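PDB 3IRV: cysteine hydrolase from Pseudomonas syringae pv. phaseolicola 1448A, which probably acts as a hydrolase of the isochorismatase-like cysteine hydrolase family, its natural substrate not being established. Local coordinates for residues P20-V25 with A136-T141; V65-L70 with S112-V117. All blocks are in the same frame, centred on the assembly; numbering follows the deposited sequence.

Contact 1: residues P20-V25 with A136-T141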
loop_
_atom_site.group_PDB
_atom_site.type_symbol
_atom_site.label_atom_id
_atom_site.label_comp_id
_atom_site.label_asym_id
_atom_site.label_seq_id
_atom_site.Cartn_x
_atom_site.Cartn_y
_atom_site.Cartn_z
ATOM N N PRO A 20 -22.359 8.598 -12.328
ATOM C CA PRO A 20 -22.509 9.292 -11.036
ATOM C C PRO A 20 -23.219 8.470 -9.946
ATOM O O PRO A 20 -22.844 8.564 -8.773
ATOM C CB PRO A 20 -23.326 10.537 -11.399
ATOM C CG PRO A 20 -23.066 10.746 -12.860
ATOM C CD PRO A 20 -22.939 9.373 -13.441
ATOM N N LEU A 21 -24.207 7.651 -10.343
ATOM C CA LEU A 21 -24.958 6.793 -9.425
ATOM C C LEU A 21 -24.084 5.736 -8.745
ATOM O O LEU A 21 -24.423 5.221 -7.670
ATOM C CB LEU A 21 -26.093 6.065 -10.166
ATOM C CG LEU A 21 -27.151 6.867 -10.924
ATOM C CD1 LEU A 21 -28.068 5.911 -11.704
ATOM C CD2 LEU A 21 -27.951 7.738 -9.973
ATOM N N ARG A 22 -22.971 5.407 -9.396
ATOM C CA ARG A 22 -22.120 4.340 -8.901
ATOM C C ARG A 22 -20.712 4.841 -8.552
ATOM O O ARG A 22 -19.763 4.051 -8.525
ATOM C CB ARG A 22 -22.043 3.192 -9.920
ATOM C CG ARG A 22 -23.398 2.521 -10.209
ATOM C CD ARG A 22 -23.212 1.184 -10.917
ATOM N NE ARG A 22 -22.632 0.198 -10.010
ATOM C CZ ARG A 22 -22.294 -1.045 -10.350
ATOM N NH1 ARG A 22 -22.454 -1.453 -11.617
ATOM N NH2 ARG A 22 -21.793 -1.868 -9.435
ATOM N N THR A 23 -20.619 6.134 -8.239
ATOM C CA THR A 23 -19.348 6.793 -7.933
ATOM C C THR A 23 -19.407 7.479 -6.567
ATOM O O THR A 23 -20.462 7.990 -6.169
ATOM C CB THR A 23 -19.038 7.841 -9.027
ATOM O OG1 THR A 23 -19.025 7.175 -10.292
ATOM C CG2 THR A 23 -17.661 8.511 -8.846
ATOM N N ALA A 24 -18.279 7.486 -5.846
ATOM C CA ALA A 24 -18.175 8.303 -4.650
ATOM C C ALA A 24 -16.838 9.024 -4.639
ATOM O O ALA A 24 -15.853 8.514 -5.158
ATOM C CB ALA A 24 -18.265 7.460 -3.419
ATOM N N VAL A 25 -16.816 10.176 -3.973
ATOM C CA VAL A 25 -15.562 10.898 -3.714
ATOM C C VAL A 25 -15.139 10.596 -2.300
ATOM O O VAL A 25 -15.958 10.662 -1.382
ATOM C CB VAL A 25 -15.765 12.436 -3.814
ATOM C CG1 VAL A 25 -14.522 13.217 -3.318
ATOM C CG2 VAL A 25 -16.147 12.808 -5.257
ATOM N N ALA A 136 -23.528 -0.597 -0.154
ATOM C CA ALA A 136 -24.970 -0.337 0.071
ATOM C C ALA A 136 -25.558 0.561 -1.035
ATOM O O ALA A 136 -26.741 0.424 -1.405
ATOM C CB ALA A 136 -25.184 0.290 1.442
ATOM N N ARG A 137 -24.739 1.473 -1.565
ATOM C CA ARG A 137 -25.176 2.393 -2.630
ATOM C C ARG A 137 -24.868 1.844 -4.038
ATOM O O ARG A 137 -25.111 2.518 -5.038
ATOM C CB ARG A 137 -24.496 3.758 -2.439
ATOM C CG ARG A 137 -25.121 4.902 -3.249
ATOM C CD ARG A 137 -24.233 6.124 -3.217
ATOM N NE ARG A 137 -24.743 7.288 -3.939
ATOM C CZ ARG A 137 -25.554 8.204 -3.413
ATOM N NH1 ARG A 137 -25.988 8.087 -2.154
ATOM N NH2 ARG A 137 -25.941 9.235 -4.153
ATOM N N ASP A 138 -24.309 0.633 -4.093
ATOM C CA ASP A 138 -23.874 -0.024 -5.328
ATOM C C ASP A 138 -22.760 0.771 -6.024
ATOM O O ASP A 138 -22.682 0.793 -7.268
ATOM C CB ASP A 138 -25.040 -0.282 -6.307
ATOM C CG ASP A 138 -24.752 -1.428 -7.288
ATOM O OD1 ASP A 138 -23.894 -2.309 -7.007
ATOM O OD2 ASP A 138 -25.395 -1.428 -8.358
ATOM N N VAL A 139 -21.927 1.450 -5.233
ATOM C CA VAL A 139 -20.808 2.195 -5.820
ATOM C C VAL A 139 -19.694 1.227 -6.176
ATOM O O VAL A 139 -19.388 0.328 -5.388
ATOM C CB VAL A 139 -20.272 3.236 -4.819
ATOM C CG1 VAL A 139 -18.905 3.780 -5.254
ATOM C CG2 VAL A 139 -21.305 4.353 -4.637
ATOM N N ASP A 140 -19.108 1.401 -7.362
ATOM C CA ASP A 140 -17.933 0.592 -7.738
ATOM C C ASP A 140 -16.750 1.435 -8.226
ATOM O O ASP A 140 -15.720 0.893 -8.656
ATOM C CB ASP A 140 -18.300 -0.490 -8.769
ATOM C CG ASP A 140 -18.574 0.073 -10.159
ATOM O OD1 ASP A 140 -18.670 1.303 -10.337
ATOM O OD2 ASP A 140 -18.711 -0.746 -11.102
ATOM N N THR A 141 -16.916 2.754 -8.163
ATOM C CA THR A 141 -15.893 3.668 -8.634
ATOM C C THR A 141 -15.663 4.726 -7.569
ATOM O O THR A 141 -16.624 5.343 -7.075
ATOM C CB THR A 141 -16.323 4.323 -9.957
ATOM O OG1 THR A 141 -16.632 3.290 -10.906
ATOM C CG2 THR A 141 -15.201 5.237 -10.493
HETATM O O HOH W 1 -26.199 3.190 -7.409
HETATM O O HOH W 2 -21.030 -2.150 -6.277
HETATM O O HOH W 3 -23.057 8.501 -5.624
HETATM O O HOH W 4 -18.522 5.105 -12.368
#
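Two parallel strands of the isochorismatase-fold sheet, 23-28 and 141-147, begin side by side here, and R22 ties the entry to the first to the turn that precedes the second. That turn leaves helix 130-136 through a Schellman motif, with D138 at positive phi. From CB, the R22 side chain runs with CG anti to its own carbonyl carbon (chi1 -62°) and bends at chi3, so that CB, CG and CD pass along D138 O. NE then donates to that carbonyl in the guanidinium plane, a bond of 2.8 Å between R22 NE and D138 O. The tip lies between two carboxylates: D140 OD2 sits 3.6 Å above the plane of the R22 guanidinium, over its centre, where it meets CZ and NH1, while D138 OD2 covers the opposite face nearer the rim. R22 NH2 and D138 OD1, 3.2 Å apart, form a salt bridge of charge alone, since no N-H points at the oxygen; the one to D140 is long. NH2 donates instead to water 2, at the guanidinium edge, which also bonds V139 O. A24 N donates to T141 O. Water 4 donates to both T23 OG1 and T141 OG1, and N19 O also bonds the former. R22 O takes two donors: T141 N at 3.1 Å nearly along the C=O axis, and D140 N at 3.0 Å from above the carbonyl plane.

Contact 2: residues V65-L70 with S112-V117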
loop_
_atom_site.group_PDB
_atom_site.type_symbol
_atom_site.label_atom_id
_atom_site.label_comp_id
_atom_site.label_asym_id
_atom_site.label_seq_id
_atom_site.Cartn_x
_atom_site.Cartn_y
_atom_site.Cartn_z
ATOM N N VAL A 65 -23.273 12.790 -6.514
ATOM C CA VAL A 65 -22.171 11.857 -6.322
ATOM C C VAL A 65 -21.848 11.919 -4.813
ATOM O O VAL A 65 -21.564 13.000 -4.284
ATOM C CB VAL A 65 -20.926 12.248 -7.155
ATOM C CG1 VAL A 65 -19.693 11.436 -6.720
ATOM C CG2 VAL A 65 -21.193 12.032 -8.652
ATOM N N MET A 66 -21.938 10.777 -4.130
ATOM C CA MET A 66 -21.748 10.730 -2.674
ATOM C C MET A 66 -20.367 11.204 -2.279
ATOM O O MET A 66 -19.389 10.848 -2.919
ATOM C CB MET A 66 -21.968 9.300 -2.135
ATOM C CG MET A 66 -21.723 9.123 -0.613
ATOM S SD MET A 66 -22.267 7.508 0.077
ATOM C CE MET A 66 -21.667 6.490 -1.236
ATOM N N VAL A 67 -20.309 12.041 -1.242
ATOM C CA VAL A 67 -19.057 12.525 -0.695
ATOM C C VAL A 67 -18.816 11.877 0.667
ATOM O O VAL A 67 -19.675 11.970 1.556
ATOM C CB VAL A 67 -19.100 14.049 -0.496
ATOM C CG1 VAL A 67 -17.879 14.523 0.256
ATOM C CG2 VAL A 67 -19.195 14.742 -1.857
ATOM N N ILE A 68 -17.642 11.259 0.819
ATOM C CA ILE A 68 -17.254 10.569 2.061
ATOM C C ILE A 68 -15.957 11.161 2.577
ATOM O O ILE A 68 -14.980 11.231 1.839
ATOM C CB ILE A 68 -17.019 9.071 1.806
ATOM C CG1 ILE A 68 -18.309 8.447 1.251
ATOM C CG2 ILE A 68 -16.544 8.362 3.097
ATOM C CD1 ILE A 68 -18.170 7.025 0.652
ATOM N N TYR A 69 -15.942 11.581 3.838
ATOM C CA TYR A 69 -14.704 12.046 4.467
ATOM C C TYR A 69 -14.143 10.937 5.339
ATOM O O TYR A 69 -14.891 10.315 6.077
ATOM C CB TYR A 69 -14.987 13.234 5.377
ATOM C CG TYR A 69 -15.451 14.485 4.684
ATOM C CD1 TYR A 69 -14.554 15.546 4.496
ATOM C CD2 TYR A 69 -16.802 14.648 4.260
ATOM C CE1 TYR A 69 -14.966 16.746 3.880
ATOM C CE2 TYR A 69 -17.216 15.835 3.642
ATOM C CZ TYR A 69 -16.290 16.881 3.458
ATOM O OH TYR A 69 -16.757 18.058 2.852
ATOM N N LEU A 70 -12.843 10.688 5.253
ATOM C CA LEU A 70 -12.184 9.793 6.203
ATOM C C LEU A 70 -11.512 10.660 7.263
ATOM O O LEU A 70 -10.967 11.737 6.946
ATOM C CB LEU A 70 -11.081 8.981 5.523
ATOM C CG LEU A 70 -11.554 8.114 4.359
ATOM C CD1 LEU A 70 -10.377 7.299 3.857
ATOM C CD2 LEU A 70 -12.731 7.223 4.763
ATOM N N SER A 112 -24.509 18.231 5.610
ATOM C CA SER A 112 -25.415 17.311 6.301
ATOM C C SER A 112 -25.623 15.939 5.645
ATOM O O SER A 112 -25.770 14.964 6.375
ATOM C CB SER A 112 -26.771 17.986 6.580
ATOM O OG SER A 112 -27.440 18.258 5.359
ATOM N N ASP A 113 -25.622 15.864 4.309
ATOM C CA ASP A 113 -25.784 14.591 3.575
ATOM C C ASP A 113 -24.486 13.839 3.314
ATOM O O ASP A 113 -24.511 12.716 2.780
ATOM C CB ASP A 113 -26.460 14.815 2.228
ATOM C CG ASP A 113 -27.936 15.124 2.355
ATOM O OD1 ASP A 113 -28.525 14.866 3.431
ATOM O OD2 ASP A 113 -28.509 15.627 1.362
ATOM N N ASP A 114 -23.356 14.455 3.652
ATOM C CA ASP A 114 -22.061 13.782 3.452
ATOM C C ASP A 114 -21.892 12.697 4.505
ATOM O O ASP A 114 -22.572 12.722 5.538
ATOM C CB ASP A 114 -20.918 14.772 3.593
ATOM C CG ASP A 114 -20.920 15.870 2.519
ATOM O OD1 ASP A 114 -21.565 15.695 1.468
ATOM O OD2 ASP A 114 -20.235 16.891 2.733
ATOM N N VAL A 115 -20.995 11.745 4.229
ATOM C CA VAL A 115 -20.735 10.632 5.140
ATOM C C VAL A 115 -19.345 10.810 5.743
ATOM O O VAL A 115 -18.401 11.186 5.045
ATOM C CB VAL A 115 -20.801 9.248 4.408
ATOM C CG1 VAL A 115 -20.699 8.129 5.408
ATOM C CG2 VAL A 115 -22.115 9.105 3.667
ATOM N N ILE A 116 -19.228 10.566 7.048
ATOM C CA ILE A 116 -17.941 10.628 7.727
ATOM C C ILE A 116 -17.605 9.208 8.208
ATOM O O ILE A 116 -18.397 8.595 8.932
ATOM C CB ILE A 116 -17.947 11.650 8.889
ATOM C CG1 ILE A 116 -18.278 13.058 8.321
ATOM C CG2 ILE A 116 -16.592 11.620 9.600
ATOM C CD1 ILE A 116 -18.421 14.165 9.398
ATOM N N VAL A 117 -16.445 8.691 7.788
ATOM C CA VAL A 117 -15.993 7.363 8.195
ATOM C C VAL A 117 -14.690 7.517 8.962
ATOM O O VAL A 117 -13.738 8.120 8.450
ATOM C CB VAL A 117 -15.776 6.431 6.936
ATOM C CG1 VAL A 117 -15.009 5.162 7.296
ATOM C CG2 VAL A 117 -17.145 6.097 6.273
HETATM O O HOH W 5 -22.675 13.707 -0.121
#
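The Y69 ring meets segment 112-117 with its edge: D114 CB and V115 O both lie in the ring plane, near CD2 and CE2. The closest approach along this rim is D114 OD2 to Y69 CE2, 3.3 Å, with the carboxylate turned 42° from the ring. Y69 CG stands anti to its carbonyl carbon (chi1 -66°), a torsion that swings the ring back so that it crosses the D114 side chain obliquely, while L57 and R61 of helix 50-62 pack against the Y69 side chain. Its hydroxyl bonds weakly to L108 O.

The backbone beneath is a worked case of parallel strand pairing in an alpha/beta sheet. Strands 66-70 and 115-117 are bridged at I68-V115, Y69-I116 and L70-V117. V67 O receives V115 N, Y69 N gives to V115 O at 2.8 Å, and Y69 O receives V117 N at 2.8 Å in an almost straight bond (176°). Thus Y69 uses both its N-H and its carbonyl toward the same neighbour, whereas I68 and L70 direct their backbone bonds the other way, to V25, V27 and D29.

On the face opposite Y69, aliphatic groups lie side by side: I68 CG2 meets V117 CG2 at 3.9 Å, and L70 CD2 reaches V117 CB at 3.8 Å. Toward the start of strand 66-72 the M66 side chain crosses that of V115 obliquely, SD touching CG2. L130, V133 and L134 of helix 130-136 pack on I68 from this side.

D114 is the polar exception. Its OD1 flanks V67 CB and accepts from water 5, which in turn accepts from V67 N, while OD2 is gripped by Q111 N and the R61 guanidinium. With those partners the carboxylate is probably held ionised, its charge balanced beside the ring edge.

Contacts 1 and 2 share one parallel sheet: strand 23-28, which pairs with 141-147 in contact 1, is bound on its other edge to strand 66-72 of contact 2, through probable hydrogen bonds of V25 N to M66 O and V25 O to I68 N. Both are partly buried, but contact 1 lies farther out, about 16 Å from the chain centre to its own centre against about 12 Å for contact 2. At the N-terminal starts of strands 23-28 and 141-147, an exposed turn brings charges and four waters over a single bridge. Contact 2 follows three successive bridges; its side chains are mostly aliphatic, the charged one at the interface being D114. Where the contacts meet, M66 CE packs against R137 CD.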